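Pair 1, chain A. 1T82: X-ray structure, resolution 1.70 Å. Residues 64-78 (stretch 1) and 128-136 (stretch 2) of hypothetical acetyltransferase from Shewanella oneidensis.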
# COMPACT_ATOMS: atom_id res chain seq x y z
N SER A 64 -3.31 -3.02 -3.36
CA SER A 64 -4.32 -3.62 -2.50
C SER A 64 -3.65 -4.63 -1.58
O SER A 64 -3.99 -4.70 -0.39
CB SER A 64 -5.41 -4.30 -3.33
OG SER A 64 -6.15 -3.35 -4.07
N ILE A 65 -2.71 -5.39 -2.12
CA ILE A 65 -1.99 -6.37 -1.32
C ILE A 65 -1.34 -5.64 -0.13
O ILE A 65 -1.52 -6.03 1.02
CB ILE A 65 -0.90 -7.08 -2.16
CG1 ILE A 65 -1.56 -7.98 -3.21
CG2 ILE A 65 0.02 -7.91 -1.26
CD1 ILE A 65 -0.57 -8.67 -4.14
N TYR A 66 -0.61 -4.57 -0.42
CA TYR A 66 0.04 -3.80 0.62
C TYR A 66 -0.96 -3.23 1.62
O TYR A 66 -0.78 -3.32 2.84
CB TYR A 66 0.83 -2.63 0.03
CG TYR A 66 1.45 -1.73 1.08
CD1 TYR A 66 2.74 -1.98 1.57
CD2 TYR A 66 0.75 -0.63 1.59
CE1 TYR A 66 3.31 -1.15 2.53
CE2 TYR A 66 1.32 0.20 2.56
CZ TYR A 66 2.59 -0.07 3.02
OH TYR A 66 3.16 0.76 3.96
N THR A 67 -2.02 -2.63 1.10
CA THR A 67 -3.02 -2.03 1.98
C THR A 67 -3.66 -3.02 2.93
O THR A 67 -3.80 -2.72 4.12
CB THR A 67 -4.11 -1.31 1.17
OG1 THR A 67 -3.51 -0.24 0.42
CG2 THR A 67 -5.17 -0.74 2.10
N ILE A 68 -4.05 -4.19 2.44
CA ILE A 68 -4.67 -5.15 3.35
C ILE A 68 -3.67 -5.62 4.40
O ILE A 68 -4.03 -5.82 5.56
CB ILE A 68 -5.27 -6.37 2.58
CG1 ILE A 68 -5.93 -7.34 3.57
CG2 ILE A 68 -4.21 -7.09 1.79
CD1 ILE A 68 -6.80 -8.39 2.89
N MSE A 69 -2.40 -5.76 4.02
CA MSE A 69 -1.40 -6.20 4.98
C MSE A 69 -1.14 -5.12 6.02
O MSE A 69 -1.03 -5.42 7.20
CB MSE A 69 -0.10 -6.58 4.26
CG MSE A 69 -0.31 -7.78 3.34
SE MSE A 69 1.23 -8.34 2.33
CE MSE A 69 1.90 -9.73 3.50
N THR A 70 -1.05 -3.86 5.60
CA THR A 70 -0.82 -2.82 6.58
C THR A 70 -2.02 -2.65 7.52
O THR A 70 -1.83 -2.37 8.70
CB THR A 70 -0.47 -1.47 5.92
OG1 THR A 70 -0.05 -0.55 6.95
CG2 THR A 70 -1.67 -0.90 5.19
N LEU A 71 -3.24 -2.83 7.01
CA LEU A 71 -4.41 -2.71 7.88
C LEU A 71 -4.48 -3.88 8.85
O LEU A 71 -4.97 -3.75 9.97
CB LEU A 71 -5.71 -2.63 7.07
CG LEU A 71 -6.03 -1.27 6.45
CD1 LEU A 71 -7.17 -1.42 5.46
CD2 LEU A 71 -6.41 -0.27 7.55
N THR A 72 -3.97 -5.04 8.43
CA THR A 72 -3.97 -6.21 9.30
C THR A 72 -3.01 -5.97 10.46
O THR A 72 -3.33 -6.27 11.61
CB THR A 72 -3.59 -7.49 8.51
OG1 THR A 72 -4.61 -7.77 7.56
CG2 THR A 72 -3.44 -8.68 9.45
N GLY A 73 -1.84 -5.41 10.16
CA GLY A 73 -0.87 -5.12 11.21
C GLY A 73 -1.44 -4.07 12.14
O GLY A 73 -1.42 -4.22 13.36
N TRP A 74 -1.97 -2.99 11.56
CA TRP A 74 -2.57 -1.91 12.32
C TRP A 74 -3.68 -2.50 13.21
O TRP A 74 -3.76 -2.18 14.40
CB TRP A 74 -3.18 -0.87 11.36
CG TRP A 74 -3.70 0.37 12.03
CD1 TRP A 74 -3.03 1.54 12.22
CD2 TRP A 74 -5.00 0.55 12.60
NE1 TRP A 74 -3.84 2.45 12.87
CE2 TRP A 74 -5.06 1.87 13.11
CE3 TRP A 74 -6.13 -0.27 12.72
CZ2 TRP A 74 -6.20 2.38 13.74
CZ3 TRP A 74 -7.27 0.24 13.34
CH2 TRP A 74 -7.29 1.56 13.84
N GLY A 75 -4.50 -3.35 12.62
CA GLY A 75 -5.59 -3.98 13.35
C GLY A 75 -5.14 -4.80 14.54
O GLY A 75 -5.82 -4.83 15.57
N MSE A 76 -4.00 -5.46 14.41
CA MSE A 76 -3.49 -6.26 15.51
C MSE A 76 -3.09 -5.35 16.67
O MSE A 76 -3.39 -5.66 17.82
CB MSE A 76 -2.29 -7.10 15.08
CG MSE A 76 -1.67 -7.91 16.22
SE MSE A 76 -2.95 -9.06 17.11
CE MSE A 76 -2.51 -10.73 16.23
N VAL A 77 -2.41 -4.24 16.38
CA VAL A 77 -2.02 -3.34 17.45
C VAL A 77 -3.27 -2.80 18.12
O VAL A 77 -3.35 -2.71 19.35
CB VAL A 77 -1.19 -2.15 16.94
CG1 VAL A 77 -0.75 -1.28 18.13
CG2 VAL A 77 0.03 -2.64 16.18
N TRP A 78 -4.25 -2.42 17.31
CA TRP A 78 -5.51 -1.89 17.81
C TRP A 78 -6.17 -2.89 18.76
O TRP A 78 -6.60 -2.53 19.85
CB TRP A 78 -6.44 -1.59 16.63
CG TRP A 78 -7.74 -0.95 17.01
CD1 TRP A 78 -7.98 0.38 17.16
CD2 TRP A 78 -8.98 -1.61 17.25
NE1 TRP A 78 -9.30 0.59 17.48
CE2 TRP A 78 -9.94 -0.61 17.54
CE3 TRP A 78 -9.38 -2.96 17.26
CZ2 TRP A 78 -11.27 -0.92 17.83
CZ3 TRP A 78 -10.70 -3.26 17.55
CH2 TRP A 78 -11.63 -2.24 17.83
N LYS A 128 6.69 1.27 20.47
CA LYS A 128 7.03 0.78 19.14
C LYS A 128 6.67 -0.70 19.01
O LYS A 128 6.97 -1.50 19.90
CB LYS A 128 8.53 0.96 18.88
CG LYS A 128 8.98 2.41 18.86
CD LYS A 128 10.50 2.52 18.82
CE LYS A 128 10.95 3.97 18.89
NZ LYS A 128 12.43 4.10 19.03
N VAL A 129 6.03 -1.06 17.90
CA VAL A 129 5.62 -2.44 17.68
C VAL A 129 6.04 -2.91 16.29
O VAL A 129 5.58 -2.39 15.28
CB VAL A 129 4.09 -2.59 17.79
CG1 VAL A 129 3.71 -4.06 17.67
CG2 VAL A 129 3.60 -2.01 19.10
N LYS A 130 6.92 -3.91 16.25
CA LYS A 130 7.38 -4.45 14.98
C LYS A 130 6.54 -5.70 14.69
O LYS A 130 6.56 -6.65 15.47
CB LYS A 130 8.86 -4.83 15.05
CG LYS A 130 9.61 -4.59 13.75
CD LYS A 130 10.82 -5.51 13.58
CE LYS A 130 11.83 -5.35 14.71
NZ LYS A 130 13.01 -6.24 14.50
N LEU A 131 5.81 -5.68 13.58
CA LEU A 131 4.98 -6.82 13.22
C LEU A 131 5.31 -7.40 11.86
O LEU A 131 5.78 -6.70 10.95
CB LEU A 131 3.50 -6.42 13.22
CG LEU A 131 2.87 -5.98 14.53
CD1 LEU A 131 1.40 -5.63 14.31
CD2 LEU A 131 2.99 -7.10 15.56
N GLU A 132 5.06 -8.70 11.73
CA GLU A 132 5.30 -9.40 10.48
C GLU A 132 3.94 -9.88 9.99
O GLU A 132 3.22 -10.54 10.73
CB GLU A 132 6.21 -10.59 10.70
CG GLU A 132 6.53 -11.36 9.45
CD GLU A 132 7.50 -12.48 9.70
OE1 GLU A 132 7.10 -13.49 10.33
OE2 GLU A 132 8.68 -12.35 9.30
N VAL A 133 3.60 -9.53 8.76
CA VAL A 133 2.32 -9.95 8.19
C VAL A 133 2.61 -10.82 6.97
O VAL A 133 3.50 -10.50 6.19
CB VAL A 133 1.47 -8.74 7.76
CG1 VAL A 133 0.13 -9.22 7.22
CG2 VAL A 133 1.27 -7.79 8.93
N GLN A 134 1.87 -11.92 6.83
CA GLN A 134 2.07 -12.80 5.68
C GLN A 134 0.75 -12.96 4.93
O GLN A 134 -0.31 -13.02 5.54
CB GLN A 134 2.56 -14.17 6.13
CG GLN A 134 3.93 -14.16 6.77
CD GLN A 134 4.47 -15.56 6.97
OE1 GLN A 134 3.85 -16.39 7.63
NE2 GLN A 134 5.64 -15.82 6.40
N LEU A 135 0.83 -13.04 3.61
CA LEU A 135 -0.36 -13.20 2.80
C LEU A 135 -0.30 -14.53 2.05
O LEU A 135 0.67 -14.81 1.34
CB LEU A 135 -0.50 -12.03 1.82
CG LEU A 135 -1.75 -11.99 0.94
CD1 LEU A 135 -2.10 -10.54 0.61
CD2 LEU A 135 -1.52 -12.79 -0.34
N PHE A 136 -1.33 -15.34 2.23
CA PHE A 136 -1.41 -16.64 1.58
C PHE A 136 -2.61 -16.72 0.65
O PHE A 136 -3.63 -16.06 0.87
CB PHE A 136 -1.56 -17.76 2.62
CG PHE A 136 -0.45 -17.79 3.64
CD1 PHE A 136 -0.48 -16.97 4.76
CD2 PHE A 136 0.63 -18.65 3.47
CE1 PHE A 136 0.55 -17.00 5.69
CE2 PHE A 136 1.67 -18.69 4.40
CZ PHE A 136 1.63 -17.86 5.51

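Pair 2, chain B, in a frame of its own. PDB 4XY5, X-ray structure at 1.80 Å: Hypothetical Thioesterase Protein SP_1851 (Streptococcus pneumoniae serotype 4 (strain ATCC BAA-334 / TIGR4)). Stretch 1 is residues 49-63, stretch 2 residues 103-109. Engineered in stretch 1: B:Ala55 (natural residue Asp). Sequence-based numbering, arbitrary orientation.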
# COMPACT_ATOMS: atom_id res chain seq x y z
N TYR B 49 0.04 -3.23 -16.73
CA TYR B 49 1.28 -3.51 -17.45
C TYR B 49 2.49 -3.06 -16.64
O TYR B 49 3.43 -3.83 -16.42
CB TYR B 49 1.26 -2.83 -18.83
CG TYR B 49 2.60 -2.63 -19.50
CD1 TYR B 49 3.19 -3.63 -20.25
CD2 TYR B 49 3.25 -1.40 -19.42
CE1 TYR B 49 4.43 -3.43 -20.88
CE2 TYR B 49 4.47 -1.18 -20.04
CZ TYR B 49 5.05 -2.20 -20.77
OH TYR B 49 6.27 -1.98 -21.38
N LEU B 50 2.45 -1.82 -16.17
CA LEU B 50 3.57 -1.28 -15.39
C LEU B 50 3.77 -2.10 -14.11
O LEU B 50 4.89 -2.41 -13.76
CB LEU B 50 3.33 0.19 -15.03
CG LEU B 50 3.29 1.16 -16.22
CD1 LEU B 50 2.90 2.55 -15.71
CD2 LEU B 50 4.65 1.19 -16.86
N PHE B 51 2.68 -2.44 -13.44
CA PHE B 51 2.80 -3.27 -12.23
C PHE B 51 3.42 -4.61 -12.56
O PHE B 51 4.27 -5.13 -11.82
CB PHE B 51 1.44 -3.48 -11.58
CG PHE B 51 1.49 -4.33 -10.33
CD1 PHE B 51 1.60 -3.74 -9.08
CD2 PHE B 51 1.43 -5.72 -10.41
CE1 PHE B 51 1.64 -4.52 -7.93
CE2 PHE B 51 1.47 -6.50 -9.29
CZ PHE B 51 1.58 -5.90 -8.03
N THR B 52 2.99 -5.21 -13.67
CA THR B 52 3.48 -6.53 -13.99
C THR B 52 4.98 -6.50 -14.29
O THR B 52 5.72 -7.40 -13.91
CB THR B 52 2.68 -7.14 -15.18
OG1 THR B 52 1.31 -7.33 -14.78
CG2 THR B 52 3.27 -8.50 -15.61
N LEU B 53 5.44 -5.44 -14.96
CA LEU B 53 6.89 -5.26 -15.14
C LEU B 53 7.58 -5.30 -13.78
O LEU B 53 8.57 -6.01 -13.60
CB LEU B 53 7.20 -3.95 -15.86
CG LEU B 53 6.67 -3.75 -17.29
CD1 LEU B 53 7.13 -2.40 -17.84
CD2 LEU B 53 7.12 -4.88 -18.23
N CYS B 54 7.04 -4.57 -12.81
CA CYS B 54 7.66 -4.50 -11.48
C CYS B 54 7.62 -5.85 -10.75
O CYS B 54 8.60 -6.24 -10.10
CB CYS B 54 6.98 -3.44 -10.61
SG CYS B 54 7.23 -1.78 -11.20
N ALA B 55 6.49 -6.54 -10.84
CA ALA B 55 6.33 -7.81 -10.12
C ALA B 55 7.25 -8.89 -10.66
O ALA B 55 7.81 -9.68 -9.89
CB ALA B 55 4.89 -8.28 -10.18
N GLN B 56 7.39 -8.94 -11.97
CA GLN B 56 8.31 -9.89 -12.58
C GLN B 56 9.75 -9.61 -12.12
O GLN B 56 10.48 -10.53 -11.71
CB GLN B 56 8.20 -9.82 -14.09
CG GLN B 56 9.07 -10.83 -14.83
CD GLN B 56 8.61 -12.27 -14.64
OE1 GLN B 56 7.62 -12.54 -13.96
NE2 GLN B 56 9.35 -13.19 -15.24
N ILE B 57 10.14 -8.35 -12.11
CA ILE B 57 11.50 -8.00 -11.70
C ILE B 57 11.68 -8.28 -10.20
O ILE B 57 12.74 -8.72 -9.77
CB ILE B 57 11.85 -6.52 -12.06
CG1 ILE B 57 12.50 -6.46 -13.45
CG2 ILE B 57 12.85 -5.91 -11.07
CD1 ILE B 57 11.67 -7.12 -14.58
N SER B 58 10.63 -8.09 -9.40
CA SER B 58 10.71 -8.44 -7.98
C SER B 58 10.97 -9.94 -7.82
O SER B 58 11.76 -10.36 -6.96
CB SER B 58 9.43 -8.05 -7.24
OG SER B 58 9.52 -8.39 -5.86
N GLY B 59 10.31 -10.75 -8.63
CA GLY B 59 10.51 -12.19 -8.59
C GLY B 59 11.94 -12.54 -8.99
O GLY B 59 12.57 -13.39 -8.36
N LEU B 60 12.45 -11.87 -10.02
CA LEU B 60 13.83 -12.07 -10.45
C LEU B 60 14.81 -11.69 -9.34
O LEU B 60 15.85 -12.33 -9.18
CB LEU B 60 14.12 -11.29 -11.73
CG LEU B 60 13.42 -11.79 -13.01
CD1 LEU B 60 13.64 -10.79 -14.12
CD2 LEU B 60 13.92 -13.16 -13.43
N VAL B 61 14.50 -10.66 -8.56
CA VAL B 61 15.37 -10.31 -7.44
C VAL B 61 15.44 -11.48 -6.45
O VAL B 61 16.53 -11.84 -6.00
CB VAL B 61 14.91 -9.04 -6.70
CG1 VAL B 61 15.72 -8.83 -5.42
CG2 VAL B 61 15.06 -7.83 -7.59
N VAL B 62 14.28 -12.07 -6.13
CA VAL B 62 14.20 -13.25 -5.26
C VAL B 62 15.10 -14.37 -5.77
O VAL B 62 15.88 -14.95 -5.01
CB VAL B 62 12.77 -13.82 -5.17
CG1 VAL B 62 12.78 -15.13 -4.38
CG2 VAL B 62 11.80 -12.83 -4.53
N ILE B 63 14.96 -14.70 -7.05
CA ILE B 63 15.73 -15.80 -7.62
C ILE B 63 17.23 -15.51 -7.51
O ILE B 63 18.02 -16.40 -7.19
CB ILE B 63 15.34 -16.06 -9.07
CG1 ILE B 63 13.90 -16.58 -9.12
CG2 ILE B 63 16.27 -17.09 -9.72
CD1 ILE B 63 13.36 -16.73 -10.51
N VAL B 103 11.65 -7.71 1.34
CA VAL B 103 11.04 -6.51 0.80
C VAL B 103 11.85 -5.98 -0.38
O VAL B 103 13.04 -5.70 -0.24
CB VAL B 103 10.91 -5.40 1.86
CG1 VAL B 103 10.23 -4.18 1.24
CG2 VAL B 103 10.12 -5.92 3.06
N MET B 104 11.20 -5.87 -1.54
CA MET B 104 11.86 -5.42 -2.76
C MET B 104 11.36 -4.04 -3.16
O MET B 104 10.15 -3.82 -3.16
CB MET B 104 11.59 -6.38 -3.94
CG MET B 104 11.52 -7.86 -3.60
SD MET B 104 13.00 -8.39 -2.76
CE MET B 104 12.94 -10.16 -2.87
N ASP B 105 12.27 -3.14 -3.49
CA ASP B 105 11.89 -1.88 -4.13
C ASP B 105 12.11 -2.01 -5.64
O ASP B 105 13.16 -2.50 -6.07
CB ASP B 105 12.69 -0.69 -3.60
CG ASP B 105 12.14 -0.15 -2.28
OD1 ASP B 105 11.04 -0.57 -1.83
OD2 ASP B 105 12.82 0.71 -1.69
N VAL B 106 11.15 -1.57 -6.43
CA VAL B 106 11.30 -1.62 -7.89
C VAL B 106 10.93 -0.27 -8.47
O VAL B 106 9.87 0.27 -8.14
CB VAL B 106 10.45 -2.72 -8.53
CG1 VAL B 106 10.67 -2.76 -10.05
CG2 VAL B 106 10.77 -4.07 -7.89
N ASP B 107 11.79 0.28 -9.32
CA ASP B 107 11.60 1.63 -9.85
C ASP B 107 11.67 1.57 -11.36
O ASP B 107 12.54 0.89 -11.89
CB ASP B 107 12.68 2.59 -9.31
CG ASP B 107 12.70 2.65 -7.78
OD1 ASP B 107 11.63 2.82 -7.16
OD2 ASP B 107 13.80 2.50 -7.20
N ILE B 108 10.77 2.25 -12.05
CA ILE B 108 10.83 2.30 -13.50
C ILE B 108 11.10 3.72 -13.98
O ILE B 108 10.44 4.67 -13.54
CB ILE B 108 9.54 1.77 -14.16
CG1 ILE B 108 9.32 0.30 -13.76
CG2 ILE B 108 9.65 1.92 -15.68
CD1 ILE B 108 8.14 -0.39 -14.55
N THR B 109 12.09 3.85 -14.86
CA THR B 109 12.43 5.12 -15.50
C THR B 109 12.31 4.98 -17.02
O THR B 109 12.43 3.87 -17.55
CB THR B 109 13.85 5.57 -15.14
OG1 THR B 109 14.78 4.53 -15.46
CG2 THR B 109 13.95 5.86 -13.64

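In both pairs a helix lies across one face of a strand, the two running in largely opposite senses: their N-to-C directions differ by 136° in pair 1 and 134° in pair 2, and the axes approach to 8.5 and 8.6 Å. Over 14 central residues the backbones superpose with an RMSD of 0.3 Å. The closest matched backbone points coincide as well: A:Met69 CA lies 6.2 Å from A:Val133 CA, and B:Cys54 CA lies 5.9 Å from B:Val106 CA. No hydrogen bond crosses either contact, so what joins the elements directly is packing.

The first rule is strand alternation. A:Leu131, A:Val133 and A:Leu135 point toward the helix, as do their counterparts B:Met104, B:Val106 and B:Ile108. The central valine is the constant: A:Val133 and B:Val106 share the t rotamer, and their side-chain centres fall 0.1 Å apart.

Around that fixed point the side chains differ. At one end pair 1 spends its length on the helix. Selenomethionine A:Met69 reaches along the strand until its CE sits 3.2 Å from A:Val133 O and 3.7 Å from A:Leu135 CB. The matching B:Cys54 is far shorter; B:Ile108, of the same size as A:Leu135, puts its CD1 3.7 Å from B:Cys54 SG. That CD1 contacts B:Leu50, B:Leu53 and B:Cys54, and A:Leu135 CD1 meets the counterparts of the first two, A:Ile65 and A:Ile68.

One helical turn on, both matched positions carry more in pair 2. A:Gly73 has no side chain, and A:Leu131 CD1 comes to 3.3 Å from A:Gly73 O; the leucine also packs on A:Val77, with its CD1 3.8 Å from A:Val77 CG2. In pair 2 the glycine position holds B:Ser58 and the leucine position B:Met104. The serine OG sits 3.1 Å from B:Met104 CG and is buried without a polar partner anywhere in the model, a cost that glycine does not carry. The methionine bends through m rotamers at chi1 and chi2, placing SD 3.8 Å from B:Val61 CG1 and CE 3.3 Å from B:Val62 CG2.

A:Thr72 and B:Ile57 give a quieter substitution. Each brings a CG2 to the central valine: A:Thr72 CG2 is 4.2 Å from A:Val133 CG1, B:Ile57 CG2 4.0 Å from B:Val106 CG1. The threonine's hydroxyl is satisfied within its own helix, A:Thr72 OG1 donating to A:Ile68 O at 2.9 Å.

The buried areas, 469 and 437 Å², are similar: the spacing is nearly the same, and the longest reach comes from the helix at one place in pair 1 and from the strand at another in pair 2.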